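Local coordinates for protein sorbitol dehydrogenase (Gluconobacter oxydans, PDB 5ITG) that probably oxidises D-sorbitol to L-sorbose with a nicotinamide cofactor of the NADP type, as a member of the mannitol dehydrogenase family, at residues A[288-293]-A[346-351]; A[294-299]-A[340-345]; A[333-338]-A[352-357]; A[383-388]-A[404-409]. One frame throughout, in Å; residues are numbered along the deposited sequence.

Contact 1: A[288-293]-A[346-351]; sequences TDWEYV and SGMTLE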
# COMPACT_ATOMS: atom_id res chain seq x y z
N THR A 288 -11.83 -5.29 -7.70
CA THR A 288 -11.60 -6.64 -7.21
C THR A 288 -10.61 -7.52 -7.98
O THR A 288 -9.70 -8.08 -7.38
CB THR A 288 -12.94 -7.38 -7.05
OG1 THR A 288 -13.82 -6.57 -6.26
CG2 THR A 288 -12.73 -8.71 -6.34
N ASP A 289 -10.78 -7.64 -9.29
CA ASP A 289 -9.86 -8.47 -10.06
C ASP A 289 -8.40 -8.01 -9.93
O ASP A 289 -7.51 -8.83 -9.73
CB ASP A 289 -10.28 -8.53 -11.53
CG ASP A 289 -11.59 -9.27 -11.72
OD1 ASP A 289 -12.03 -9.96 -10.78
OD2 ASP A 289 -12.17 -9.17 -12.82
N TRP A 290 -8.16 -6.70 -10.00
CA TRP A 290 -6.79 -6.20 -9.87
C TRP A 290 -6.20 -6.44 -8.47
O TRP A 290 -5.01 -6.72 -8.33
CB TRP A 290 -6.72 -4.71 -10.23
CG TRP A 290 -6.24 -4.49 -11.63
CD1 TRP A 290 -6.94 -3.96 -12.67
CD2 TRP A 290 -4.93 -4.79 -12.14
NE1 TRP A 290 -6.15 -3.90 -13.80
CE2 TRP A 290 -4.91 -4.40 -13.50
CE3 TRP A 290 -3.77 -5.34 -11.57
CZ2 TRP A 290 -3.77 -4.55 -14.30
CZ3 TRP A 290 -2.64 -5.49 -12.38
CH2 TRP A 290 -2.65 -5.09 -13.73
N GLU A 291 -7.03 -6.34 -7.44
CA GLU A 291 -6.56 -6.59 -6.07
C GLU A 291 -6.04 -8.02 -5.95
O GLU A 291 -5.02 -8.27 -5.29
CB GLU A 291 -7.68 -6.40 -5.04
CG GLU A 291 -8.19 -4.98 -4.87
CD GLU A 291 -9.00 -4.79 -3.59
OE1 GLU A 291 -9.81 -5.68 -3.26
OE2 GLU A 291 -8.83 -3.75 -2.92
N TYR A 292 -6.74 -8.97 -6.58
CA TYR A 292 -6.33 -10.35 -6.51
C TYR A 292 -5.10 -10.67 -7.34
O TYR A 292 -4.37 -11.59 -7.01
CB TYR A 292 -7.50 -11.29 -6.84
CG TYR A 292 -8.41 -11.43 -5.64
CD1 TYR A 292 -7.89 -11.86 -4.41
CD2 TYR A 292 -9.75 -11.05 -5.69
CE1 TYR A 292 -8.68 -11.90 -3.26
CE2 TYR A 292 -10.55 -11.08 -4.53
CZ TYR A 292 -10.00 -11.50 -3.32
OH TYR A 292 -10.76 -11.49 -2.17
N VAL A 293 -4.85 -9.90 -8.40
CA VAL A 293 -3.64 -10.12 -9.19
C VAL A 293 -2.46 -9.76 -8.27
O VAL A 293 -1.48 -10.50 -8.16
CB VAL A 293 -3.57 -9.19 -10.42
CG1 VAL A 293 -2.16 -9.27 -11.04
CG2 VAL A 293 -4.62 -9.62 -11.45
N SER A 346 -8.52 -6.48 -17.99
CA SER A 346 -8.28 -6.06 -19.37
C SER A 346 -7.13 -5.05 -19.46
O SER A 346 -6.78 -4.41 -18.46
CB SER A 346 -9.55 -5.44 -19.97
OG SER A 346 -9.98 -4.33 -19.22
N GLY A 347 -6.55 -4.93 -20.64
CA GLY A 347 -5.46 -3.99 -20.84
C GLY A 347 -4.16 -4.30 -20.11
O GLY A 347 -3.45 -3.38 -19.68
N MSE A 348 -3.84 -5.58 -19.98
CA MSE A 348 -2.60 -6.01 -19.32
C MSE A 348 -2.45 -7.51 -19.50
O MSE A 348 -3.42 -8.20 -19.83
CB MSE A 348 -2.66 -5.72 -17.81
CG MSE A 348 -3.71 -6.54 -17.04
SE MSE A 348 -3.27 -8.43 -16.73
CE MSE A 348 -2.07 -8.20 -15.22
N THR A 349 -1.24 -8.02 -19.31
CA THR A 349 -1.03 -9.45 -19.41
C THR A 349 -0.47 -9.90 -18.06
O THR A 349 0.27 -9.16 -17.40
CB THR A 349 -0.03 -9.84 -20.52
OG1 THR A 349 1.27 -9.35 -20.20
CG2 THR A 349 -0.48 -9.27 -21.86
N LEU A 350 -0.86 -11.10 -17.64
CA LEU A 350 -0.39 -11.63 -16.37
C LEU A 350 1.11 -11.90 -16.47
O LEU A 350 1.83 -11.81 -15.48
CB LEU A 350 -1.16 -12.91 -16.03
CG LEU A 350 -2.65 -12.65 -15.76
CD1 LEU A 350 -3.41 -13.95 -15.58
CD2 LEU A 350 -2.80 -11.77 -14.53
N GLU A 351 1.57 -12.20 -17.69
CA GLU A 351 2.99 -12.47 -17.91
C GLU A 351 3.80 -11.20 -17.75
O GLU A 351 4.94 -11.25 -17.27
CB GLU A 351 3.21 -13.06 -19.30
CG GLU A 351 2.47 -14.36 -19.54
CD GLU A 351 1.26 -14.19 -20.44
OE1 GLU A 351 0.24 -13.56 -20.02
OE2 GLU A 351 1.33 -14.69 -21.58
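The indole of Trp290 meets Met348, modelled as selenomethionine, obliquely, at a slant that is squarely neither face-on nor edge-on. Its six-membered ring does the touching: CZ2 lies 3.4 Å from CG of Met348, and CH2 of the indole lies 3.5 Å from CE of the same residue. The selenium stands 5.2 Å from the centroid of that ring and 39° off its normal, a slanted Met-aromatic contact. At the other end of the indole, the nitrogen-bearing part of Trp290 packs against Pro345, while Tyr353 closes on its benzo part.

The two side chains approach from opposite directions, and Met348 reaches the ring through a chain folded at every bond. With CG held between the backbone N and the carbonyl carbon (chi1 67°), and further bends at chi2 and chi3, the methyl curls back to the indole and CG and CE both touch it. Beside this pair, Val293 directs its CB toward the facing segment, and its methyls divide: CG1 is 4.3 Å from CE of Met348, CG2 4.2 Å from CD2 of Leu350, the first residue of helix 350-361. Exchanging Trp290 for an alanine would probably open a gap beside CG and CE of Met348 and leave that folded chain able to turn.

The contact thus joins the first turns of helix 288-312 to the start of helix 350-361, where Thr349 is the N-cap and its OG1 takes the N-H of Gly352. Between the two segments the chemistry is apolar, which implies that close fit and dispersion, rather than directional bonds, hold these parts together.

Contact 2: A[294-299]-A[340-345]; sequences KIRMLN and PTLKAP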
# COMPACT_ATOMS: atom_id res chain seq x y z
N LYS A 294 -2.58 -8.62 -7.59
CA LYS A 294 -1.53 -8.17 -6.68
C LYS A 294 -1.34 -9.16 -5.53
O LYS A 294 -0.21 -9.54 -5.19
CB LYS A 294 -1.87 -6.79 -6.13
CG LYS A 294 -0.74 -6.15 -5.35
CD LYS A 294 -1.18 -4.80 -4.81
CE LYS A 294 -0.23 -4.29 -3.77
NZ LYS A 294 -0.82 -3.14 -3.02
N ILE A 295 -2.45 -9.58 -4.94
CA ILE A 295 -2.40 -10.53 -3.83
C ILE A 295 -1.82 -11.89 -4.22
O ILE A 295 -0.91 -12.41 -3.56
CB ILE A 295 -3.82 -10.76 -3.25
CG1 ILE A 295 -4.29 -9.50 -2.51
CG2 ILE A 295 -3.84 -11.96 -2.31
CD1 ILE A 295 -5.75 -9.55 -2.12
N ARG A 296 -2.32 -12.46 -5.31
CA ARG A 296 -1.90 -13.79 -5.71
C ARG A 296 -0.62 -13.94 -6.53
O ARG A 296 -0.12 -15.06 -6.69
CB ARG A 296 -3.06 -14.50 -6.42
CG ARG A 296 -4.31 -14.64 -5.53
CD ARG A 296 -5.43 -15.37 -6.26
NE ARG A 296 -4.97 -16.67 -6.73
CZ ARG A 296 -5.50 -17.33 -7.76
NH1 ARG A 296 -6.52 -16.82 -8.44
NH2 ARG A 296 -4.98 -18.50 -8.11
N MSE A 297 -0.10 -12.83 -7.04
CA MSE A 297 1.15 -12.86 -7.79
C MSE A 297 2.27 -12.09 -7.07
O MSE A 297 3.33 -12.66 -6.83
CB MSE A 297 0.95 -12.30 -9.20
CG MSE A 297 0.14 -13.23 -10.10
SE MSE A 297 0.12 -12.63 -11.93
CE MSE A 297 1.96 -13.07 -12.37
N LEU A 298 2.04 -10.83 -6.71
CA LEU A 298 3.09 -10.05 -6.03
C LEU A 298 3.30 -10.50 -4.59
O LEU A 298 4.41 -10.88 -4.21
CB LEU A 298 2.77 -8.55 -6.05
CG LEU A 298 3.82 -7.66 -5.36
CD1 LEU A 298 5.06 -7.58 -6.21
CD2 LEU A 298 3.26 -6.26 -5.13
N ASN A 299 2.24 -10.46 -3.78
CA ASN A 299 2.33 -10.85 -2.38
C ASN A 299 2.65 -12.34 -2.22
O ASN A 299 3.52 -12.72 -1.43
CB ASN A 299 1.02 -10.51 -1.65
CG ASN A 299 0.67 -9.03 -1.74
OD1 ASN A 299 1.55 -8.16 -1.81
ND2 ASN A 299 -0.62 -8.73 -1.74
N PRO A 340 -2.49 -19.69 -14.53
CA PRO A 340 -3.57 -20.50 -15.13
C PRO A 340 -4.87 -20.49 -14.32
O PRO A 340 -5.92 -20.87 -14.83
CB PRO A 340 -2.95 -21.90 -15.22
CG PRO A 340 -1.45 -21.61 -15.29
CD PRO A 340 -1.30 -20.52 -14.27
N THR A 341 -4.80 -20.05 -13.06
CA THR A 341 -6.00 -20.03 -12.23
C THR A 341 -6.32 -18.62 -11.71
O THR A 341 -6.98 -18.45 -10.69
CB THR A 341 -5.86 -20.99 -11.02
OG1 THR A 341 -4.86 -20.50 -10.12
CG2 THR A 341 -5.43 -22.38 -11.51
N LEU A 342 -5.85 -17.61 -12.45
CA LEU A 342 -6.05 -16.21 -12.09
C LEU A 342 -6.75 -15.43 -13.20
O LEU A 342 -6.29 -15.43 -14.34
CB LEU A 342 -4.70 -15.55 -11.79
CG LEU A 342 -4.72 -14.06 -11.45
CD1 LEU A 342 -5.58 -13.84 -10.20
CD2 LEU A 342 -3.29 -13.56 -11.21
N LYS A 343 -7.86 -14.76 -12.87
CA LYS A 343 -8.58 -14.00 -13.87
C LYS A 343 -7.76 -12.76 -14.24
O LYS A 343 -7.26 -12.04 -13.38
CB LYS A 343 -9.96 -13.60 -13.34
CG LYS A 343 -10.79 -12.77 -14.30
CD LYS A 343 -12.19 -12.54 -13.72
CE LYS A 343 -13.00 -11.57 -14.58
NZ LYS A 343 -13.18 -12.07 -15.97
N ALA A 344 -7.63 -12.51 -15.53
CA ALA A 344 -6.84 -11.37 -15.98
C ALA A 344 -7.65 -10.12 -16.31
O ALA A 344 -8.60 -10.17 -17.09
CB ALA A 344 -6.01 -11.77 -17.19
N PRO A 345 -7.28 -8.98 -15.70
CA PRO A 345 -7.98 -7.72 -15.96
C PRO A 345 -7.69 -7.33 -17.40
O PRO A 345 -6.71 -7.79 -17.98
CB PRO A 345 -7.33 -6.75 -14.96
CG PRO A 345 -6.94 -7.64 -13.83
CD PRO A 345 -6.37 -8.86 -14.54
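Arg296 and Thr341 cross at about a right angle, and the arginine takes hold of the threonine end-on, with NH1 and NH2 each serving a different oxygen. NH1 donates to the backbone O of Thr341 at 2.8 Å, with an N-H...O angle of 159°, and that oxygen lies at the edge of the guanidinium, close to its plane. NH2 reaches OG1 of Thr341, also at 2.8 Å and close to the same plane but along a more bent path of 138°; a weak second bond runs from NH2 to the carbonyl oxygen. The arginine chain turns at chi3 (56°), and this bend presents the two terminal nitrogens to the loop.

Leu342 slides past Arg296 in the opposite sense and forks between two neighbours. Its CD1 lies 3.6 Å from NH1 of Arg296, whereas CD2 sits 3.6 Å from the selenium of Met297, a selenomethionine, and touches CG of that residue as well. Met297 and Leu342 cross at a slant, and the CD1 branch of Leu342 gives the guanidinium an apolar neighbour beside its polar grip.

The charge is buried but well served: NH2 also bonds OG1 of Thr388, and NE has a partner elsewhere. OG1 of Thr341 in turn bonds the carbonyl oxygens of Asp337 and Val338, which ties the arginine's acceptor to the last turn of helix 324-338. In helix 288-312 itself the backbone widens into a pi-type turn at 294-299, Asn299 N bonding Lys294 O. The arrangement is a bidentate, end-on arginine grip that fastens an interhelical loop to a long helix in the helical C-terminal domain of the mannitol dehydrogenase family.

Contact 3: A[333-338]-A[352-357]; sequences YLNKDV and GYRDSV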
# COMPACT_ATOMS: atom_id res chain seq x y z
N TYR A 333 6.20 -21.27 -10.30
CA TYR A 333 4.99 -21.16 -9.47
C TYR A 333 4.02 -20.18 -10.15
O TYR A 333 2.85 -20.48 -10.36
CB TYR A 333 5.36 -20.66 -8.07
CG TYR A 333 4.19 -20.28 -7.17
CD1 TYR A 333 3.27 -21.23 -6.75
CD2 TYR A 333 4.04 -18.97 -6.71
CE1 TYR A 333 2.21 -20.89 -5.88
CE2 TYR A 333 2.99 -18.61 -5.84
CZ TYR A 333 2.08 -19.58 -5.43
OH TYR A 333 1.05 -19.24 -4.57
N LEU A 334 4.52 -18.99 -10.49
CA LEU A 334 3.68 -18.00 -11.14
C LEU A 334 3.14 -18.48 -12.49
O LEU A 334 1.95 -18.33 -12.78
CB LEU A 334 4.44 -16.69 -11.31
CG LEU A 334 4.79 -16.00 -9.99
CD1 LEU A 334 5.62 -14.76 -10.29
CD2 LEU A 334 3.51 -15.60 -9.24
N ASN A 335 4.00 -19.07 -13.32
CA ASN A 335 3.58 -19.55 -14.64
C ASN A 335 2.66 -20.76 -14.65
O ASN A 335 1.67 -20.81 -15.38
CB ASN A 335 4.79 -19.90 -15.51
CG ASN A 335 5.56 -18.69 -15.95
OD1 ASN A 335 4.99 -17.63 -16.20
ND2 ASN A 335 6.87 -18.84 -16.09
N LYS A 336 2.99 -21.75 -13.83
CA LYS A 336 2.24 -22.99 -13.80
C LYS A 336 1.08 -23.12 -12.81
O LYS A 336 0.12 -23.84 -13.07
CB LYS A 336 3.20 -24.15 -13.57
CG LYS A 336 4.40 -24.14 -14.51
CD LYS A 336 3.98 -24.18 -15.97
CE LYS A 336 5.17 -23.95 -16.90
NZ LYS A 336 4.76 -23.82 -18.33
N ASP A 337 1.18 -22.43 -11.67
CA ASP A 337 0.13 -22.54 -10.65
C ASP A 337 -0.81 -21.35 -10.52
O ASP A 337 -2.03 -21.54 -10.40
CB ASP A 337 0.78 -22.82 -9.29
CG ASP A 337 1.72 -24.01 -9.33
OD1 ASP A 337 1.27 -25.10 -9.72
OD2 ASP A 337 2.91 -23.85 -8.98
N VAL A 338 -0.27 -20.14 -10.54
CA VAL A 338 -1.10 -18.95 -10.37
C VAL A 338 -1.75 -18.42 -11.64
O VAL A 338 -2.98 -18.33 -11.72
CB VAL A 338 -0.30 -17.81 -9.71
CG1 VAL A 338 -1.22 -16.60 -9.43
CG2 VAL A 338 0.34 -18.31 -8.41
N GLY A 352 3.22 -10.08 -18.15
CA GLY A 352 3.89 -8.80 -18.02
C GLY A 352 3.93 -8.44 -16.54
O GLY A 352 4.89 -7.84 -16.06
N TYR A 353 2.87 -8.80 -15.82
CA TYR A 353 2.84 -8.51 -14.39
C TYR A 353 3.92 -9.34 -13.72
O TYR A 353 4.65 -8.85 -12.85
CB TYR A 353 1.48 -8.86 -13.78
CG TYR A 353 1.33 -8.28 -12.38
CD1 TYR A 353 1.02 -6.93 -12.20
CD2 TYR A 353 1.55 -9.06 -11.26
CE1 TYR A 353 0.94 -6.37 -10.91
CE2 TYR A 353 1.47 -8.52 -9.97
CZ TYR A 353 1.17 -7.18 -9.81
OH TYR A 353 1.10 -6.66 -8.54
N ARG A 354 4.01 -10.60 -14.11
CA ARG A 354 5.01 -11.52 -13.58
C ARG A 354 6.40 -10.91 -13.76
O ARG A 354 7.22 -10.90 -12.84
CB ARG A 354 4.95 -12.86 -14.33
CG ARG A 354 6.11 -13.82 -14.04
CD ARG A 354 6.26 -14.81 -15.20
NE ARG A 354 6.75 -14.15 -16.41
CZ ARG A 354 6.61 -14.63 -17.65
NH1 ARG A 354 5.97 -15.78 -17.86
NH2 ARG A 354 7.11 -13.97 -18.68
N ASP A 355 6.66 -10.38 -14.95
CA ASP A 355 7.95 -9.77 -15.23
C ASP A 355 8.23 -8.61 -14.29
O ASP A 355 9.35 -8.45 -13.81
CB ASP A 355 8.03 -9.30 -16.68
CG ASP A 355 8.05 -10.46 -17.66
OD1 ASP A 355 8.44 -11.57 -17.26
OD2 ASP A 355 7.68 -10.26 -18.84
N SER A 356 7.21 -7.79 -14.01
CA SER A 356 7.40 -6.66 -13.11
C SER A 356 7.67 -7.11 -11.67
O SER A 356 8.46 -6.50 -10.96
CB SER A 356 6.18 -5.73 -13.13
OG SER A 356 5.04 -6.35 -12.56
N VAL A 357 7.01 -8.18 -11.25
CA VAL A 357 7.22 -8.68 -9.89
C VAL A 357 8.69 -9.05 -9.74
O VAL A 357 9.35 -8.63 -8.78
CB VAL A 357 6.32 -9.90 -9.59
CG1 VAL A 357 6.85 -10.68 -8.39
CG2 VAL A 357 4.88 -9.41 -9.32
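Helices 324-338 and 350-361 come closest at Leu334 and Arg354, whose CA atoms are 7.1 Å apart. They are consecutive helices joined by a loop, a helix-loop-helix unit of the helical C-terminal domain. The first relaxes into a pi-type turn near its end, with Tyr333 O accepting from the N of both Asp337 and Val338.

Arg354 carries the contact. Its CG, anti to the backbone N (chi1 170°), lies 3.9 Å from CD1 of Leu334, and Met297 of helix 288-312 also packs on this side chain. A bend at chi3 then brings NH1 to Asn335. NH1 donates to OD1 of Asn335 at 2.7 Å, the N-H...O angle being 159°; the oxygen lies in the guanidinium plane, although the amide and guanidinium planes stand nearly perpendicular, 87° apart. Replacing Arg354 with a leucine would probably leave Asn335 OD1 without this donor and Asp355 without its charged mate, setting both groups free to turn.

Another edge of the guanidinium grips Asp355 side-on in a salt bridge: NE at 3.2 Å and NH2 at 3.1 Å both reach OD1 of Asp355, from the same face of its carboxylate.

Contact 4: A[383-388]-A[404-409]; sequences VFWTET and FGIASY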
# COMPACT_ATOMS: atom_id res chain seq x y z
N VAL A 383 -4.03 -15.33 3.33
CA VAL A 383 -4.51 -14.39 2.33
C VAL A 383 -3.92 -14.55 0.92
O VAL A 383 -4.66 -14.55 -0.06
CB VAL A 383 -4.31 -12.93 2.80
CG1 VAL A 383 -4.84 -11.95 1.75
CG2 VAL A 383 -5.05 -12.71 4.13
N PHE A 384 -2.60 -14.72 0.82
CA PHE A 384 -1.96 -14.81 -0.49
C PHE A 384 -2.00 -16.15 -1.22
O PHE A 384 -1.99 -16.18 -2.46
CB PHE A 384 -0.48 -14.40 -0.41
CG PHE A 384 -0.21 -13.18 0.43
CD1 PHE A 384 -1.16 -12.18 0.60
CD2 PHE A 384 1.04 -13.01 1.02
CE1 PHE A 384 -0.87 -11.04 1.33
CE2 PHE A 384 1.34 -11.87 1.75
CZ PHE A 384 0.39 -10.89 1.91
N TRP A 385 -2.02 -17.26 -0.49
CA TRP A 385 -1.96 -18.57 -1.12
C TRP A 385 -3.23 -19.42 -1.21
O TRP A 385 -3.32 -20.30 -2.07
CB TRP A 385 -0.90 -19.43 -0.42
CG TRP A 385 0.55 -19.07 -0.67
CD1 TRP A 385 1.03 -18.03 -1.42
CD2 TRP A 385 1.70 -19.77 -0.18
NE1 TRP A 385 2.41 -18.05 -1.43
CE2 TRP A 385 2.84 -19.11 -0.67
CE3 TRP A 385 1.86 -20.90 0.63
CZ2 TRP A 385 4.14 -19.54 -0.38
CZ3 TRP A 385 3.15 -21.34 0.92
CH2 TRP A 385 4.28 -20.66 0.42
N THR A 386 -4.21 -19.17 -0.35
CA THR A 386 -5.42 -19.99 -0.34
C THR A 386 -6.13 -20.24 -1.67
O THR A 386 -6.43 -21.39 -2.01
CB THR A 386 -6.44 -19.44 0.69
OG1 THR A 386 -5.87 -19.53 2.00
CG2 THR A 386 -7.74 -20.25 0.66
N GLU A 387 -6.42 -19.19 -2.43
CA GLU A 387 -7.11 -19.39 -3.71
C GLU A 387 -6.32 -20.32 -4.64
O GLU A 387 -6.88 -21.24 -5.25
CB GLU A 387 -7.38 -18.05 -4.39
CG GLU A 387 -8.06 -18.14 -5.77
CD GLU A 387 -9.47 -18.71 -5.71
OE1 GLU A 387 -10.28 -18.22 -4.89
OE2 GLU A 387 -9.77 -19.63 -6.50
N THR A 388 -5.01 -20.09 -4.75
CA THR A 388 -4.17 -20.91 -5.62
C THR A 388 -4.19 -22.39 -5.20
O THR A 388 -4.25 -23.28 -6.05
CB THR A 388 -2.74 -20.37 -5.66
OG1 THR A 388 -2.74 -19.14 -6.39
CG2 THR A 388 -1.79 -21.36 -6.34
N PHE A 404 5.78 -27.46 -2.14
CA PHE A 404 7.12 -26.96 -1.84
C PHE A 404 7.04 -25.66 -1.04
O PHE A 404 7.79 -25.45 -0.09
CB PHE A 404 7.92 -26.71 -3.13
CG PHE A 404 9.23 -26.03 -2.89
CD1 PHE A 404 10.31 -26.72 -2.36
CD2 PHE A 404 9.36 -24.66 -3.12
CE1 PHE A 404 11.50 -26.07 -2.04
CE2 PHE A 404 10.55 -23.99 -2.81
CZ PHE A 404 11.62 -24.70 -2.27
N GLY A 405 6.12 -24.79 -1.43
CA GLY A 405 5.98 -23.53 -0.71
C GLY A 405 5.59 -23.79 0.74
O GLY A 405 6.13 -23.18 1.67
N ILE A 406 4.65 -24.71 0.93
CA ILE A 406 4.17 -25.05 2.26
C ILE A 406 5.27 -25.71 3.10
O ILE A 406 5.48 -25.35 4.26
CB ILE A 406 2.94 -25.98 2.17
CG1 ILE A 406 1.76 -25.21 1.57
CG2 ILE A 406 2.55 -26.50 3.56
CD1 ILE A 406 0.61 -26.11 1.12
N ALA A 407 5.97 -26.66 2.49
CA ALA A 407 7.05 -27.36 3.17
C ALA A 407 8.17 -26.40 3.57
O ALA A 407 8.79 -26.57 4.63
CB ALA A 407 7.61 -28.47 2.28
N SER A 408 8.43 -25.42 2.72
CA SER A 408 9.47 -24.42 2.98
C SER A 408 9.06 -23.53 4.15
O SER A 408 9.88 -23.22 5.01
CB SER A 408 9.69 -23.55 1.73
OG SER A 408 10.38 -24.27 0.73
N TYR A 409 7.80 -23.13 4.16
CA TYR A 409 7.28 -22.31 5.24
C TYR A 409 7.43 -23.08 6.57
O TYR A 409 7.94 -22.54 7.55
CB TYR A 409 5.80 -21.99 5.00
CG TYR A 409 5.12 -21.31 6.17
CD1 TYR A 409 5.49 -20.03 6.58
CD2 TYR A 409 4.11 -21.97 6.89
CE1 TYR A 409 4.88 -19.42 7.69
CE2 TYR A 409 3.50 -21.37 7.99
CZ TYR A 409 3.89 -20.10 8.38
OH TYR A 409 3.29 -19.51 9.48
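Trp385 points its CB toward helix 400-412 and touches Gly405 and Ile406 with the far rim of its indole. From CB the ring leaves with CG beside the backbone N (chi1 -72°), which directs the six-membered ring at the other helix. On the five-membered ring, CD1 packs against OH of Tyr333, and NE1 donates to the backbone O of Ala300, so the buried indole nitrogen is satisfied by helix 288-312, from which Val303 also packs on the side chain.

Farther out, CZ3 comes to 3.5 Å from C of Gly405 and 3.7 Å from N of Ile406, with CG1 of Ile406 at 4.2 Å. At the tip, CH2 lies 3.4 Å from O of Gly405, and this oxygen sits at the edge of the ring, near its plane. The indole rim therefore butts against a peptide group of the facing helix. A beta carbon on Gly405 would come within 2.8 Å of Trp385 CH2, a clash, so the bare backbone is what lets the ring approach this closely.

Gly405 O remains in the helix, accepting from Tyr409 N. The preceding carbonyl, Phe404 O, is met from opposite faces of its plane by Ser408 N and by Ser408 OG, the latter at 3.0 Å. Ile406 also packs on Phe452 of a loop and on Val467 of helix 461-477.

With apolar carbons facing a carbonyl already used in its helix, the chemistry is largely van der Waals, to which the slightly positive C-H rim of the indole and the carbonyl oxygen probably add a weak electrostatic attraction.

How the contacts relate
All four contacts lie in the family's C-terminal domain, on its helices and connecting loops. Contacts 1, 2 and 4 are buried, whereas contact 3 is only partly so and is the one with a salt bridge, formed within its own helix. Helix 288-312 serves both contacts 1 and 2, whose centres are about 6 Å apart; helix 350-361 serves contacts 1 and 3, and Tyr353 packs against residues of both contact 1 and contact 2. Contact 1 rests on apolar side chains round an indole, contact 4 sets an indole edge against a helix peptide, and an arginine carries each of contacts 2 and 3. The buried arginine of contact 2 also bonds Thr388, linking it to contact 4.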